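Local coordinates for Alpha/beta hydrolase fold protein (Nakamurella multipartita, PDB 4Y7D), which probably works as a hydrolase of the alpha/beta hydrolase fold, its exact substrate and reaction not being established, at residues V128-V133 / A280-P285; V271-G276 / G288-R293. All coordinates share one frame; numbering follows the deposited sequence. Where two conformers were deposited one is given.

Interaction 1. Residues V128-V133 / A280-P285; sequences VSVAAV and AFWVHP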
ATOM      1  N   VAL A 128      -2.199 -10.467  -1.521  1.00 17.18           N
ATOM      2  CA  VAL A 128      -2.524  -9.941  -0.209  1.00 18.28           C
ATOM      3  C   VAL A 128      -2.914  -8.484  -0.369  1.00 18.48           C
ATOM      4  O   VAL A 128      -2.097  -7.656  -0.819  1.00 17.16           O
ATOM      5  CB  VAL A 128      -1.357 -10.083   0.752  1.00 18.96           C
ATOM      6  CG1 VAL A 128      -1.678  -9.485   2.120  1.00 19.77           C
ATOM      7  CG2 VAL A 128      -1.013 -11.568   0.896  1.00 19.60           C
ATOM      8  N   SER A 129      -4.159  -8.200  -0.010  1.00 18.21           N
ATOM      9  CA  SER A 129      -4.757  -6.903  -0.264  1.00 18.70           C
ATOM     10  C   SER A 129      -5.190  -6.279   1.054  1.00 18.76           C
ATOM     11  O   SER A 129      -6.183  -6.687   1.686  1.00 18.18           O
ATOM     12  CB  SER A 129      -5.893  -7.053  -1.209  1.00 20.39           C
ATOM     13  OG  SER A 129      -6.468  -5.815  -1.470  1.00 23.22           O
ATOM     14  N   VAL A 130      -4.451  -5.253   1.458  1.00 17.60           N
ATOM     15  CA  VAL A 130      -4.615  -4.641   2.791  1.00 17.69           C
ATOM     16  C   VAL A 130      -5.396  -3.343   2.611  1.00 17.36           C
ATOM     17  O   VAL A 130      -4.935  -2.445   1.899  1.00 17.36           O
ATOM     18  CB  VAL A 130      -3.250  -4.353   3.396  1.00 17.93           C
ATOM     19  CG1 VAL A 130      -3.364  -3.811   4.824  1.00 18.51           C
ATOM     20  CG2 VAL A 130      -2.425  -5.655   3.394  1.00 19.04           C
ATOM     21  N   ALA A 131      -6.557  -3.257   3.271  1.00 17.00           N
ATOM     22  CA  ALA A 131      -7.388  -2.040   3.276  1.00 18.24           C
ATOM     23  C   ALA A 131      -7.310  -1.326   1.936  1.00 18.26           C
ATOM     24  O   ALA A 131      -6.955  -0.140   1.860  1.00 18.60           O
ATOM     25  CB  ALA A 131      -6.976  -1.128   4.415  1.00 18.66           C
ATOM     26  N   ALA A 132      -7.671  -2.044   0.874  1.00 18.03           N
ATOM     27  CA  ALA A 132      -7.403  -1.606  -0.492  1.00 17.50           C
ATOM     28  C   ALA A 132      -8.647  -1.086  -1.172  1.00 17.30           C
ATOM     29  O   ALA A 132      -9.744  -1.665  -1.065  1.00 18.08           O
ATOM     30  CB  ALA A 132      -6.793  -2.734  -1.308  1.00 18.16           C
ATOM     31  N   VAL A 133      -8.464  -0.025  -1.948  1.00 17.87           N
ATOM     32  CA  VAL A 133      -9.533   0.484  -2.751  1.00 17.57           C
ATOM     33  C   VAL A 133      -9.924  -0.540  -3.839  1.00 17.84           C
ATOM     34  O   VAL A 133      -9.136  -0.861  -4.713  1.00 17.85           O
ATOM     35  CB  VAL A 133      -9.173   1.844  -3.371  1.00 18.08           C
ATOM     36  CG1 VAL A 133     -10.254   2.323  -4.326  1.00 18.41           C
ATOM     37  CG2 VAL A 133      -8.948   2.905  -2.296  1.00 18.72           C
ATOM     38  N   ALA A 280      -3.263  -1.038  10.533  1.00 19.72           N
ATOM     39  CA  ALA A 280      -3.376  -2.254  11.358  1.00 19.24           C
ATOM     40  C   ALA A 280      -2.525  -3.473  10.979  1.00 18.91           C
ATOM     41  O   ALA A 280      -2.010  -4.157  11.854  1.00 19.89           O
ATOM     42  CB  ALA A 280      -4.840  -2.666  11.439  1.00 19.73           C
ATOM     43  N   PHE A 281      -2.406  -3.773   9.700  1.00 18.76           N
ATOM     44  CA  PHE A 281      -1.711  -4.999   9.267  1.00 19.25           C
ATOM     45  C   PHE A 281      -0.248  -4.961   9.768  1.00 19.35           C
ATOM     46  O   PHE A 281       0.322  -6.009   9.975  1.00 20.17           O
ATOM     47  CB  PHE A 281      -1.805  -5.103   7.746  1.00 18.87           C
ATOM     48  CG  PHE A 281      -1.053  -6.243   7.119  1.00 18.93           C
ATOM     49  CD1 PHE A 281      -1.464  -7.540   7.252  1.00 19.11           C
ATOM     50  CD2 PHE A 281       0.069  -5.996   6.320  1.00 19.18           C
ATOM     51  CE1 PHE A 281      -0.808  -8.555   6.589  1.00 18.47           C
ATOM     52  CE2 PHE A 281       0.756  -7.033   5.698  1.00 18.31           C
ATOM     53  CZ  PHE A 281       0.301  -8.308   5.823  1.00 18.77           C
ATOM     54  N   TRP A 282       0.325  -3.761   9.937  1.00 19.04           N
ATOM     55  CA  TRP A 282       1.659  -3.597  10.459  1.00 20.25           C
ATOM     56  C   TRP A 282       1.745  -3.229  11.918  1.00 20.74           C
ATOM     57  O   TRP A 282       2.741  -3.596  12.559  1.00 22.86           O
ATOM     58  CB  TRP A 282       2.480  -2.582   9.647  1.00 20.03           C
ATOM     59  CG  TRP A 282       2.737  -3.048   8.224  1.00 19.34           C
ATOM     60  CD1 TRP A 282       3.827  -3.766   7.762  1.00 19.44           C
ATOM     61  CD2 TRP A 282       1.893  -2.835   7.085  1.00 18.57           C
ATOM     62  NE1 TRP A 282       3.715  -3.986   6.416  1.00 19.72           N
ATOM     63  CE2 TRP A 282       2.543  -3.428   5.967  1.00 18.63           C
ATOM     64  CE3 TRP A 282       0.667  -2.177   6.889  1.00 18.69           C
ATOM     65  CZ2 TRP A 282       1.983  -3.440   4.717  1.00 18.08           C
ATOM     66  CZ3 TRP A 282       0.117  -2.172   5.619  1.00 19.07           C
ATOM     67  CH2 TRP A 282       0.792  -2.797   4.544  1.00 18.42           C
ATOM     68  N   VAL A 283       0.773  -2.516  12.451  1.00 20.61           N
ATOM     69  CA  VAL A 283       0.909  -1.979  13.807  1.00 21.58           C
ATOM     70  C   VAL A 283      -0.100  -2.475  14.857  1.00 21.63           C
ATOM     71  O   VAL A 283       0.047  -2.163  16.035  1.00 22.18           O
ATOM     72  CB  VAL A 283       0.960  -0.428  13.809  1.00 21.48           C
ATOM     73  CG1 VAL A 283       2.018   0.054  12.818  1.00 21.69           C
ATOM     74  CG2 VAL A 283      -0.417   0.196  13.576  1.00 22.12           C
ATOM     75  N   HIS A 284      -1.103  -3.252  14.455  1.00 21.11           N
ATOM     76  CA  HIS A 284      -2.145  -3.712  15.405  1.00 21.38           C
ATOM     77  C   HIS A 284      -1.511  -4.771  16.297  1.00 22.44           C
ATOM     78  O   HIS A 284      -0.647  -5.540  15.832  1.00 22.56           O
ATOM     79  CB  HIS A 284      -3.334  -4.245  14.617  1.00 20.70           C
ATOM     80  CG  HIS A 284      -4.499  -4.663  15.448  1.00 22.26           C
ATOM     81  ND1 HIS A 284      -4.524  -5.857  16.133  1.00 23.29           N
ATOM     82  CD2 HIS A 284      -5.672  -4.050  15.734  1.00 22.35           C
ATOM     83  CE1 HIS A 284      -5.653  -5.969  16.804  1.00 23.01           C
ATOM     84  NE2 HIS A 284      -6.369  -4.890  16.573  1.00 23.87           N
ATOM     85  N   PRO A 285      -1.917  -4.851  17.574  1.00 23.95           N
ATOM     86  CA  PRO A 285      -1.244  -5.808  18.478  1.00 24.53           C
ATOM     87  C   PRO A 285      -1.404  -7.269  18.118  1.00 25.71           C
ATOM     88  O   PRO A 285      -0.630  -8.053  18.553  1.00 26.41           O
ATOM     89  CB  PRO A 285      -1.895  -5.530  19.844  1.00 25.83           C
ATOM     90  CG  PRO A 285      -3.163  -4.773  19.527  1.00 25.72           C
ATOM     91  CD  PRO A 285      -2.821  -3.959  18.314  1.00 24.48           C
TER

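Interaction 2. Residues V271-G276 / G288-R293; sequences VHLDAG and GPVRRR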
ATOM      1  N   VAL A 271      -9.719 -11.193   6.837  1.00 18.97           N
ATOM      2  CA  VAL A 271      -9.273 -11.087   8.216  1.00 19.18           C
ATOM      3  C   VAL A 271      -9.545  -9.665   8.734  1.00 19.34           C
ATOM      4  O   VAL A 271      -9.036  -8.665   8.184  1.00 20.40           O
ATOM      5  CB  VAL A 271      -7.763 -11.436   8.317  1.00 20.03           C
ATOM      6  CG1 VAL A 271      -7.209 -11.101   9.669  1.00 20.39           C
ATOM      7  CG2 VAL A 271      -7.543 -12.896   7.970  1.00 21.75           C
ATOM      8  N   HIS A 272     -10.327  -9.583   9.801  1.00 19.42           N
ATOM      9  CA  HIS A 272     -10.604  -8.352  10.502  1.00 20.13           C
ATOM     10  C   HIS A 272      -9.661  -8.187  11.709  1.00 20.36           C
ATOM     11  O   HIS A 272      -9.423  -9.134  12.463  1.00 20.79           O
ATOM     12  CB  HIS A 272     -12.043  -8.365  11.034  1.00 20.06           C
ATOM     13  CG  HIS A 272     -13.072  -8.548   9.986  1.00 20.85           C
ATOM     14  ND1 HIS A 272     -13.471  -7.529   9.132  1.00 21.91           N
ATOM     15  CD2 HIS A 272     -13.796  -9.636   9.634  1.00 22.04           C
ATOM     16  CE1 HIS A 272     -14.397  -7.989   8.319  1.00 21.72           C
ATOM     17  NE2 HIS A 272     -14.601  -9.267   8.596  1.00 22.78           N
ATOM     18  N   LEU A 273      -9.183  -6.967  11.924  1.00 19.42           N
ATOM     19  CA  LEU A 273      -8.394  -6.637  13.074  1.00 20.54           C
ATOM     20  C   LEU A 273      -9.246  -5.619  13.850  1.00 21.37           C
ATOM     21  O   LEU A 273      -9.459  -4.491  13.392  1.00 21.45           O
ATOM     22  CB  LEU A 273      -7.043  -6.078  12.624  1.00 20.30           C
ATOM     23  CG  LEU A 273      -6.061  -7.132  12.094  1.00 20.22           C
ATOM     24  CD1 LEU A 273      -4.929  -6.489  11.358  1.00 19.89           C
ATOM     25  CD2 LEU A 273      -5.538  -8.040  13.216  1.00 21.09           C
ATOM     26  N   ASP A 274      -9.779  -6.073  14.973  1.00 21.06           N
ATOM     27  CA  ASP A 274     -10.690  -5.310  15.785  1.00 21.86           C
ATOM     28  C   ASP A 274      -9.990  -4.053  16.318  1.00 22.10           C
ATOM     29  O   ASP A 274      -8.925  -4.131  16.908  1.00 22.63           O
ATOM     30  CB  ASP A 274     -11.173  -6.140  16.962  1.00 22.79           C
ATOM     31  CG  ASP A 274     -12.277  -7.140  16.614  1.00 23.46           C
ATOM     32  OD1 ASP A 274     -12.931  -6.987  15.563  1.00 22.74           O
ATOM     33  OD2 ASP A 274     -12.543  -8.012  17.508  1.00 23.98           O
ATOM     34  N   ALA A 275     -10.608  -2.907  16.118  1.00 22.06           N
ATOM     35  CA  ALA A 275     -10.058  -1.617  16.546  1.00 23.02           C
ATOM     36  C   ALA A 275      -8.783  -1.294  15.764  1.00 22.48           C
ATOM     37  O   ALA A 275      -7.940  -0.515  16.196  1.00 24.75           O
ATOM     38  CB  ALA A 275      -9.852  -1.563  18.070  1.00 24.02           C
ATOM     39  N   GLY A 276      -8.650  -1.849  14.577  1.00 21.38           N
ATOM     40  CA  GLY A 276      -7.499  -1.541  13.726  1.00 19.90           C
ATOM     41  C   GLY A 276      -7.720  -0.282  12.910  1.00 20.56           C
ATOM     42  O   GLY A 276      -8.786  -0.075  12.352  1.00 20.14           O
ATOM     43  N   GLY A 288       0.743  -9.746  14.029  1.00 24.18           N
ATOM     44  CA  GLY A 288       1.886 -10.615  13.728  1.00 24.31           C
ATOM     45  C   GLY A 288       1.482 -11.889  13.014  1.00 23.94           C
ATOM     46  O   GLY A 288       2.031 -12.193  11.965  1.00 22.50           O
ATOM     47  N   PRO A 289       0.450 -12.580  13.507  1.00 24.28           N
ATOM     48  CA  PRO A 289      -0.011 -13.783  12.819  1.00 24.42           C
ATOM     49  C   PRO A 289      -0.543 -13.559  11.429  1.00 23.81           C
ATOM     50  O   PRO A 289      -0.448 -14.445  10.587  1.00 22.62           O
ATOM     51  CB  PRO A 289      -1.133 -14.278  13.711  1.00 25.36           C
ATOM     52  CG  PRO A 289      -0.707 -13.828  15.080  1.00 27.15           C
ATOM     53  CD  PRO A 289      -0.175 -12.441  14.821  1.00 25.28           C
ATOM     54  N   VAL A 290      -1.102 -12.375  11.184  1.00 21.99           N
ATOM     55  CA  VAL A 290      -1.634 -12.028   9.874  1.00 21.34           C
ATOM     56  C   VAL A 290      -0.490 -11.796   8.880  1.00 20.53           C
ATOM     57  O   VAL A 290      -0.582 -12.237   7.711  1.00 20.06           O
ATOM     58  CB  VAL A 290      -2.566 -10.808   9.945  1.00 22.16           C
ATOM     59  CG1 VAL A 290      -3.327 -10.660   8.654  1.00 22.43           C
ATOM     60  CG2 VAL A 290      -3.597 -10.965  11.074  1.00 24.46           C
ATOM     61  N   ARG A 291       0.569 -11.078   9.302  1.00 20.27           N
ATOM     62  CA  ARG A 291       1.751 -10.934   8.453  0.60 20.62           C
ATOM     63  C   ARG A 291       2.417 -12.303   8.149  1.00 21.18           C
ATOM     64  O   ARG A 291       2.821 -12.580   6.998  1.00 20.90           O
ATOM     65  CB  ARG A 291       2.730  -9.950   9.103  0.60 20.66           C
ATOM     66  CG  ARG A 291       2.288  -8.486   8.951  0.60 20.74           C
ATOM     67  CD  ARG A 291       3.398  -7.530   9.295  0.60 21.61           C
ATOM     68  NE  ARG A 291       4.007  -7.858  10.581  0.60 23.03           N
ATOM     69  CZ  ARG A 291       3.503  -7.553  11.769  0.60 23.78           C
ATOM     70  NH1 ARG A 291       4.142  -7.926  12.879  0.60 24.83           N
ATOM     71  NH2 ARG A 291       2.362  -6.886  11.867  0.60 23.96           N
ATOM     72  N   ARG A 292       2.516 -13.155   9.148  1.00 23.69           N
ATOM     73  CA  ARG A 292       3.066 -14.516   8.939  1.00 25.77           C
ATOM     74  C   ARG A 292       2.236 -15.275   7.907  1.00 24.52           C
ATOM     75  O   ARG A 292       2.775 -15.875   6.995  1.00 23.13           O
ATOM     76  CB  ARG A 292       3.181 -15.320  10.245  1.00 31.47           C
ATOM     77  CG  ARG A 292       4.366 -14.915  11.106  1.00 39.03           C
ATOM     78  CD  ARG A 292       4.645 -15.905  12.254  1.00 45.10           C
ATOM     79  NE  ARG A 292       3.696 -15.752  13.389  1.00 49.45           N
ATOM     80  CZ  ARG A 292       3.691 -14.728  14.257  1.00 51.79           C
ATOM     81  NH1 ARG A 292       4.582 -13.736  14.169  1.00 54.16           N
ATOM     82  NH2 ARG A 292       2.781 -14.684  15.219  1.00 55.33           N
ATOM     83  N   ARG A 293       0.921 -15.204   8.031  1.00 24.10           N
ATOM     84  CA  ARG A 293       0.006 -15.855   7.079  1.00 25.64           C
ATOM     85  C   ARG A 293       0.159 -15.268   5.675  1.00 23.07           C
ATOM     86  O   ARG A 293       0.160 -16.001   4.689  1.00 22.27           O
ATOM     87  CB  ARG A 293      -1.471 -15.819   7.594  1.00 26.33           C
ATOM     88  CG  ARG A 293      -2.544 -16.185   6.589  1.00 30.20           C
ATOM     89  CD  ARG A 293      -2.419 -17.611   6.097  1.00 37.30           C
ATOM     90  NE  ARG A 293      -3.434 -17.994   5.100  1.00 42.18           N
ATOM     91  CZ  ARG A 293      -3.314 -19.020   4.251  1.00 46.31           C
ATOM     92  NH1 ARG A 293      -2.231 -19.791   4.251  1.00 50.04           N
ATOM     93  NH2 ARG A 293      -4.292 -19.287   3.400  1.00 50.28           N
TER

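Interaction 1. Residues V128-V133 / A280-P285
Val128 makes the first touch between strand 124-130 and the short helix 280-283: its CG1 lies 4.4 Å from CZ of Phe281, a loose van der Waals approach to the far end of the ring. Ser129 turns to the other side of the sheet, where its OG is hydrogen-bonded to Tyr114 OH. Val130 carries most of the contact, and its two methyls have different tasks. With CG1 anti to the backbone N (chi1 -176°), that methyl lies against the base of the Phe281 side chain, 3.6 Å from Phe281 CB, and reaches the six-membered-ring end of the indole, 3.9 Å from Trp282 CZ3. CG2 instead sits over one face of the Phe281 ring in a CH-pi contact, 4.0 Å from the centroid and 17° off the ring normal, displaced toward the rim. The two aromatics also pack on each other, Phe281 CD2 standing 3.4 Å above the plane of the Trp282 indole, over its centre. An alanine in place of Val130 lacks both methyls and would probably leave a gap over the phenyl face and beside Trp282 CZ3, setting the Phe281 ring freer to turn. No hydrogen bond crosses between the segments, so apolar packing alone joins them. Trp282 NE1 has its acceptor in Met52 O, and its ring stacks with Phe202. Around the contact, Phe281 meets Phe55 edge-to-face, helix 288-299 packs against Val128 and Phe281 through Ala294, and strand 124-130 is hydrogen-bonded between strands 101-106 and 242-247 in the interior of the sheet.

Interaction 2. Residues V271-G276 / G288-R293
Strand 269-273 and helix 288-299 come closest at Val271 and Val290, whose CA atoms are 7.9 Å apart, a spacing bridged by side chains with no hydrogen bond between the segments. Val290 supplies the helix side of the contact. Its CG2 lies 3.9 Å from Val271 CG1, and its CG1 is almost as near to the same methyl at 4.0 Å, so the strand valine meets both branches of the helix valine tip to tip. The torsion of Val271 (chi1 170°) sets CG1 anti to the backbone N and thereby presents this methyl to the helix. Leu273, two residues on along the strand, approaches differently: it slides past Val290 in the opposite direction, and CD2 comes to 4.1 Å from Val290 CG2. That methyl of Val290 therefore touches both strand residues, whose CB atoms, two positions apart on the strand, are both directed toward the helix. Beyond Leu273 the chain reverses in a type II beta turn closed by Gly276 N to Leu273 O at 3.0 Å. On the helix, Arg292 N to Gly288 O and Arg293 N to Pro289 O are regular backbone bonds that define its first turns. Arg293, further along the helix, packs on Leu243 and forms a salt bridge through NE with Glu269 OE1. Val290 also packs on Val245 of strand 242-247, placing the helix across two neighbouring parallel strands. A C-terminal helix lying against the last strands of a mostly parallel sheet is characteristic of the alpha/beta hydrolase fold, and strand 269-273 is here an outermost strand.

In the fold
Both interactions pack helices against one sheet, and their segments alternate along the chain: strand 269-273, helix 280-283 and helix 288-299 follow one another. Interaction 1, its centre about 9 Å from the centre of the chain, sets valines of an interior strand against aromatic rings and is fully buried. Interaction 2 lies farther out, about 15 Å from that centre, on an edge strand, where only valine and leucine methyls meet and Val271 is partly exposed. Strand 242-247 separates the two strands involved. With centres about 7 Å apart, the contacts are tied by polar bonding of a kind that crosses neither contact itself: a probable hydrogen bond runs from His284 NE2 to Asp274 O.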